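Local coordinates for periplasmic binding protein/LacI transcriptional regulator (Alkaliphilus metalliredigens, PDB 3CTP), which probably represses transcription as a LacI-family DNA-binding regulator, with a sugar-binding domain that holds beta-D-xylulofuranose in this crystal, at residues 160-165 and 313-318; 83-88 and 288-293. One frame throughout, in Å; residues are numbered along the deposited sequence.

Contact 1: residues 160-165 and 313-318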
# COMPACT_ATOMS: atom_id res chain seq x y z
N GLY A 160 -5.27 -5.53 -22.66
CA GLY A 160 -6.69 -5.14 -22.79
C GLY A 160 -7.42 -6.06 -23.76
O GLY A 160 -8.58 -6.43 -23.51
N ARG A 161 -6.77 -6.43 -24.87
CA ARG A 161 -7.40 -7.41 -25.77
C ARG A 161 -7.66 -8.73 -25.05
O ARG A 161 -8.73 -9.35 -25.22
CB ARG A 161 -6.54 -7.64 -27.00
CG ARG A 161 -7.19 -8.68 -27.93
CD ARG A 161 -8.63 -8.27 -28.32
NE ARG A 161 -9.23 -9.20 -29.29
CZ ARG A 161 -9.11 -9.06 -30.61
NH1 ARG A 161 -8.39 -8.05 -31.12
NH2 ARG A 161 -9.70 -9.94 -31.43
N MET A 162 -6.68 -9.19 -24.26
CA MET A 162 -6.83 -10.49 -23.56
C MET A 162 -8.02 -10.41 -22.62
O MET A 162 -8.76 -11.39 -22.42
CB MET A 162 -5.60 -10.87 -22.70
CG MET A 162 -4.35 -11.30 -23.42
SD MET A 162 -2.99 -11.58 -22.22
CE MET A 162 -1.67 -11.30 -23.37
N ALA A 163 -8.16 -9.28 -21.95
CA ALA A 163 -9.28 -9.14 -21.02
C ALA A 163 -10.60 -9.22 -21.75
O ALA A 163 -11.52 -9.88 -21.28
CB ALA A 163 -9.17 -7.81 -20.24
N PHE A 164 -10.69 -8.58 -22.92
CA PHE A 164 -11.95 -8.69 -23.65
C PHE A 164 -12.20 -10.13 -24.07
O PHE A 164 -13.31 -10.66 -23.92
CB PHE A 164 -11.95 -7.85 -24.93
CG PHE A 164 -13.20 -8.04 -25.72
CD1 PHE A 164 -14.32 -7.33 -25.38
CD2 PHE A 164 -13.28 -9.02 -26.70
CE1 PHE A 164 -15.53 -7.54 -26.06
CE2 PHE A 164 -14.49 -9.23 -27.39
CZ PHE A 164 -15.59 -8.50 -27.06
N ASP A 165 -11.17 -10.74 -24.65
CA ASP A 165 -11.32 -12.11 -25.20
C ASP A 165 -11.76 -13.05 -24.07
O ASP A 165 -12.58 -13.95 -24.29
CB ASP A 165 -9.99 -12.62 -25.76
CG ASP A 165 -9.60 -11.95 -27.06
OD1 ASP A 165 -10.47 -11.30 -27.68
OD2 ASP A 165 -8.44 -12.10 -27.46
N MET A 313 7.12 -5.46 -21.73
CA MET A 313 7.13 -6.81 -21.15
C MET A 313 5.80 -7.55 -21.32
O MET A 313 4.72 -6.97 -21.19
CB MET A 313 7.45 -6.79 -19.63
CG MET A 313 8.78 -6.20 -19.15
SD MET A 313 10.29 -6.98 -19.83
CE MET A 313 10.48 -5.58 -20.82
N GLU A 314 5.88 -8.85 -21.58
CA GLU A 314 4.72 -9.67 -21.85
C GLU A 314 3.82 -9.80 -20.62
O GLU A 314 4.30 -9.97 -19.49
CB GLU A 314 5.22 -11.07 -22.26
CG GLU A 314 4.15 -12.09 -22.57
CD GLU A 314 4.74 -13.44 -23.01
OE1 GLU A 314 5.97 -13.55 -23.09
OE2 GLU A 314 3.95 -14.37 -23.26
N VAL A 315 2.51 -9.77 -20.88
CA VAL A 315 1.49 -10.00 -19.84
C VAL A 315 0.78 -11.34 -20.07
O VAL A 315 0.89 -11.93 -21.15
CB VAL A 315 0.43 -8.86 -19.81
CG1 VAL A 315 1.15 -7.54 -19.48
CG2 VAL A 315 -0.28 -8.75 -21.14
N LYS A 316 0.08 -11.81 -19.06
CA LYS A 316 -0.67 -13.05 -19.21
C LYS A 316 -1.90 -13.04 -18.32
O LYS A 316 -1.93 -12.39 -17.27
CB LYS A 316 0.20 -14.23 -18.84
CG LYS A 316 0.56 -14.25 -17.40
CD LYS A 316 1.56 -15.35 -17.05
CE LYS A 316 1.88 -15.28 -15.56
NZ LYS A 316 3.30 -15.64 -15.25
N LEU A 317 -2.92 -13.79 -18.75
CA LEU A 317 -4.16 -13.89 -18.00
C LEU A 317 -3.98 -14.77 -16.76
O LEU A 317 -3.38 -15.86 -16.85
CB LEU A 317 -5.21 -14.53 -18.91
CG LEU A 317 -6.52 -14.91 -18.24
CD1 LEU A 317 -7.26 -13.62 -17.94
CD2 LEU A 317 -7.32 -15.77 -19.20
N ILE A 318 -4.49 -14.29 -15.62
CA ILE A 318 -4.49 -15.09 -14.39
C ILE A 318 -5.96 -15.34 -14.04
O ILE A 318 -6.68 -14.42 -13.63
CB ILE A 318 -3.83 -14.33 -13.21
CG1 ILE A 318 -2.43 -13.85 -13.59
CG2 ILE A 318 -3.84 -15.20 -11.93
CD1 ILE A 318 -1.45 -14.95 -13.88
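Met162 reaches from helix 156-169 and meets Val315, in the break of strand 311-318, with the end of its thioether. The methyl CE lies 3.7 Å from Val315 CG2, an apolar touch, and 3.4 Å from Val315 O, so the methyl group rests against both the side chain and the carbonyl of one residue. Its sulfur runs alongside the backbone just beyond, with SD 4.1 Å from Leu317 N and at a similar distance from Lys316 CA. The chain gets this far because CG stands anti to the carbonyl carbon (chi1 -73°) and the rest continues extended (chi2 176°). Val315 is turned so that CG2 takes the slot between its own N and C, facing the methionine. Replacing Met162 by an alanine removes SD and CE, which would probably leave Val315 CG2 and the chain at Lys316 without their apolar neighbour on the helix. Farther out, Val315 also packs on Ile282, and Leu317 touches Thr280. Strand 311-318 lies in the mixed sheet of this periplasmic-binding-protein-like fold, between 151-154 (parallel) and 281-283 (antiparallel), and helix 156-169, which follows strand 151-154, packs on its irregular part. Between these two segments the contact is apolar packing, carried mainly by Met162, which implies a join without directional bonds.

Contact 2: residues 83-88 and 288-293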
# COMPACT_ATOMS: atom_id res chain seq x y z
N GLU A 83 13.80 -1.98 -5.45
CA GLU A 83 14.83 -1.80 -4.42
C GLU A 83 15.78 -3.00 -4.40
O GLU A 83 17.00 -2.83 -4.27
CB GLU A 83 14.21 -1.55 -3.04
CG GLU A 83 15.30 -1.44 -1.96
CD GLU A 83 15.12 -0.28 -1.02
OE1 GLU A 83 14.17 0.53 -1.20
OE2 GLU A 83 15.96 -0.15 -0.10
N GLU A 84 15.25 -4.19 -4.56
CA GLU A 84 16.09 -5.41 -4.57
C GLU A 84 17.08 -5.39 -5.73
O GLU A 84 18.28 -5.68 -5.55
CB GLU A 84 15.22 -6.66 -4.70
CG GLU A 84 14.36 -6.94 -3.49
CD GLU A 84 15.13 -7.55 -2.31
OE1 GLU A 84 16.35 -7.83 -2.41
OE2 GLU A 84 14.46 -7.79 -1.28
N TYR A 85 16.57 -5.10 -6.93
CA TYR A 85 17.45 -5.05 -8.07
C TYR A 85 18.46 -3.92 -7.99
O TYR A 85 19.61 -4.07 -8.44
CB TYR A 85 16.68 -5.03 -9.39
CG TYR A 85 16.08 -6.36 -9.74
CD1 TYR A 85 14.75 -6.62 -9.51
CD2 TYR A 85 16.86 -7.38 -10.30
CE1 TYR A 85 14.19 -7.86 -9.82
CE2 TYR A 85 16.29 -8.63 -10.62
CZ TYR A 85 14.96 -8.85 -10.36
OH TYR A 85 14.36 -10.07 -10.66
N ALA A 86 18.06 -2.78 -7.42
CA ALA A 86 19.01 -1.67 -7.23
C ALA A 86 20.11 -2.08 -6.27
O ALA A 86 21.28 -1.81 -6.50
CB ALA A 86 18.26 -0.46 -6.65
N LYS A 87 19.73 -2.75 -5.19
CA LYS A 87 20.71 -3.22 -4.21
C LYS A 87 21.73 -4.16 -4.87
O LYS A 87 22.93 -4.09 -4.56
CB LYS A 87 19.98 -3.90 -3.05
CG LYS A 87 20.95 -4.46 -2.01
CD LYS A 87 20.19 -4.86 -0.73
CE LYS A 87 19.41 -6.13 -0.97
NZ LYS A 87 18.55 -6.47 0.22
N ASN A 88 21.28 -5.05 -5.75
CA ASN A 88 22.22 -5.94 -6.45
C ASN A 88 23.30 -5.15 -7.20
O ASN A 88 24.42 -5.65 -7.39
CB ASN A 88 21.48 -6.82 -7.46
CG ASN A 88 20.54 -7.79 -6.81
OD1 ASN A 88 20.47 -7.89 -5.59
ND2 ASN A 88 19.80 -8.53 -7.63
N ALA A 288 10.35 -8.83 -13.97
CA ALA A 288 10.97 -8.44 -15.24
C ALA A 288 10.99 -6.91 -15.42
O ALA A 288 11.97 -6.35 -15.95
CB ALA A 288 10.25 -9.09 -16.43
N LEU A 289 9.91 -6.24 -15.03
CA LEU A 289 9.88 -4.77 -15.16
C LEU A 289 10.98 -4.15 -14.31
O LEU A 289 11.70 -3.27 -14.76
CB LEU A 289 8.54 -4.22 -14.69
CG LEU A 289 7.37 -4.54 -15.63
CD1 LEU A 289 6.05 -4.30 -14.88
CD2 LEU A 289 7.43 -3.66 -16.90
N ALA A 290 11.08 -4.60 -13.05
CA ALA A 290 12.05 -4.01 -12.13
C ALA A 290 13.47 -4.29 -12.58
O ALA A 290 14.33 -3.42 -12.55
CB ALA A 290 11.81 -4.58 -10.70
N TYR A 291 13.73 -5.54 -12.98
CA TYR A 291 15.03 -5.89 -13.51
C TYR A 291 15.42 -4.98 -14.66
O TYR A 291 16.54 -4.44 -14.72
CB TYR A 291 15.03 -7.36 -13.98
CG TYR A 291 16.26 -7.75 -14.78
CD1 TYR A 291 17.42 -8.12 -14.15
CD2 TYR A 291 16.23 -7.73 -16.17
CE1 TYR A 291 18.56 -8.45 -14.89
CE2 TYR A 291 17.37 -8.08 -16.92
CZ TYR A 291 18.51 -8.44 -16.26
OH TYR A 291 19.64 -8.80 -16.98
N THR A 292 14.48 -4.80 -15.59
CA THR A 292 14.75 -4.06 -16.82
C THR A 292 14.99 -2.59 -16.52
O THR A 292 15.91 -1.98 -17.05
CB THR A 292 13.58 -4.27 -17.79
OG1 THR A 292 13.53 -5.67 -18.11
CG2 THR A 292 13.75 -3.45 -19.08
N ILE A 293 14.16 -2.01 -15.65
CA ILE A 293 14.29 -0.60 -15.33
C ILE A 293 15.68 -0.36 -14.74
O ILE A 293 16.38 0.60 -15.12
CB ILE A 293 13.21 -0.23 -14.30
CG1 ILE A 293 11.82 -0.20 -14.96
CG2 ILE A 293 13.54 1.06 -13.58
CD1 ILE A 293 10.64 -0.11 -13.96
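Helices 73-88 and 286-302 pack against each other in the part of this periplasmic-binding-protein-like fold built on the larger, mixed sheet, and Tyr85 carries the contact between these two segments. Its ring lies against the backbone of the other helix: Tyr291 CA sits 3.8 Å above the ring plane, over its centre, with Tyr291 N over that same face. Tyr291 CB makes a CH-pi contact there, 4.0 Å from the centroid of the Tyr85 ring and 17° off its normal. The aromatic ring of Tyr291 then continues past the rim of Tyr85 as an offset edge-to-face pair, centroids 5.8 Å apart and planes at 76°, in which Tyr291 gives the edge and Tyr85 the face. The closest atoms of the two rings are Tyr85 CE2 and Tyr291 CD1, 3.7 Å apart. What puts the Tyr291 edge there is its first torsion, with CG opposite the backbone N (chi1 169°). On the other side of the Tyr85 ring's long axis, CD1 touches Ala290 CB at 3.8 Å, and the small methyl lets the helices come near, Tyr85 CA and Tyr291 CA being 6.0 Å apart. The phenol OH hydrogen-bonds to Glu287 OE1, which probably helps to hold the phenol end in place. On helix 73-88, Glu83 OE2 hydrogen-bonds to Tyr108 OH of the second subunit. Ala290 also packs on Val81 and Ile82, while Leu289 and Ile293 turn to Ile152, so helix 286-302 lies between helix 73-88 and strand 151-154.

Both contacts are partly buried, with Val315 and Ala290 as the buried residue in each, but their chemistry differs. Contact 1 sets a helix against a strand through a flexible thioether; contact 2 sets helix against helix through a rigid ring lying on backbone, with an aromatic partner. Their centres are 23 Å apart, yet they touch where Met313 of strand 311-318 packs on helix 286-302, the element just before it in the chain, with Met313 CG 3.7 Å from Leu289 CD2. Contact 1 is nearer the bound sugar, with the Val315 side chain about 9 Å from it against about 13 Å for Ala290. The second subunit touches segment 83-88 of contact 2, but neither segment of contact 1.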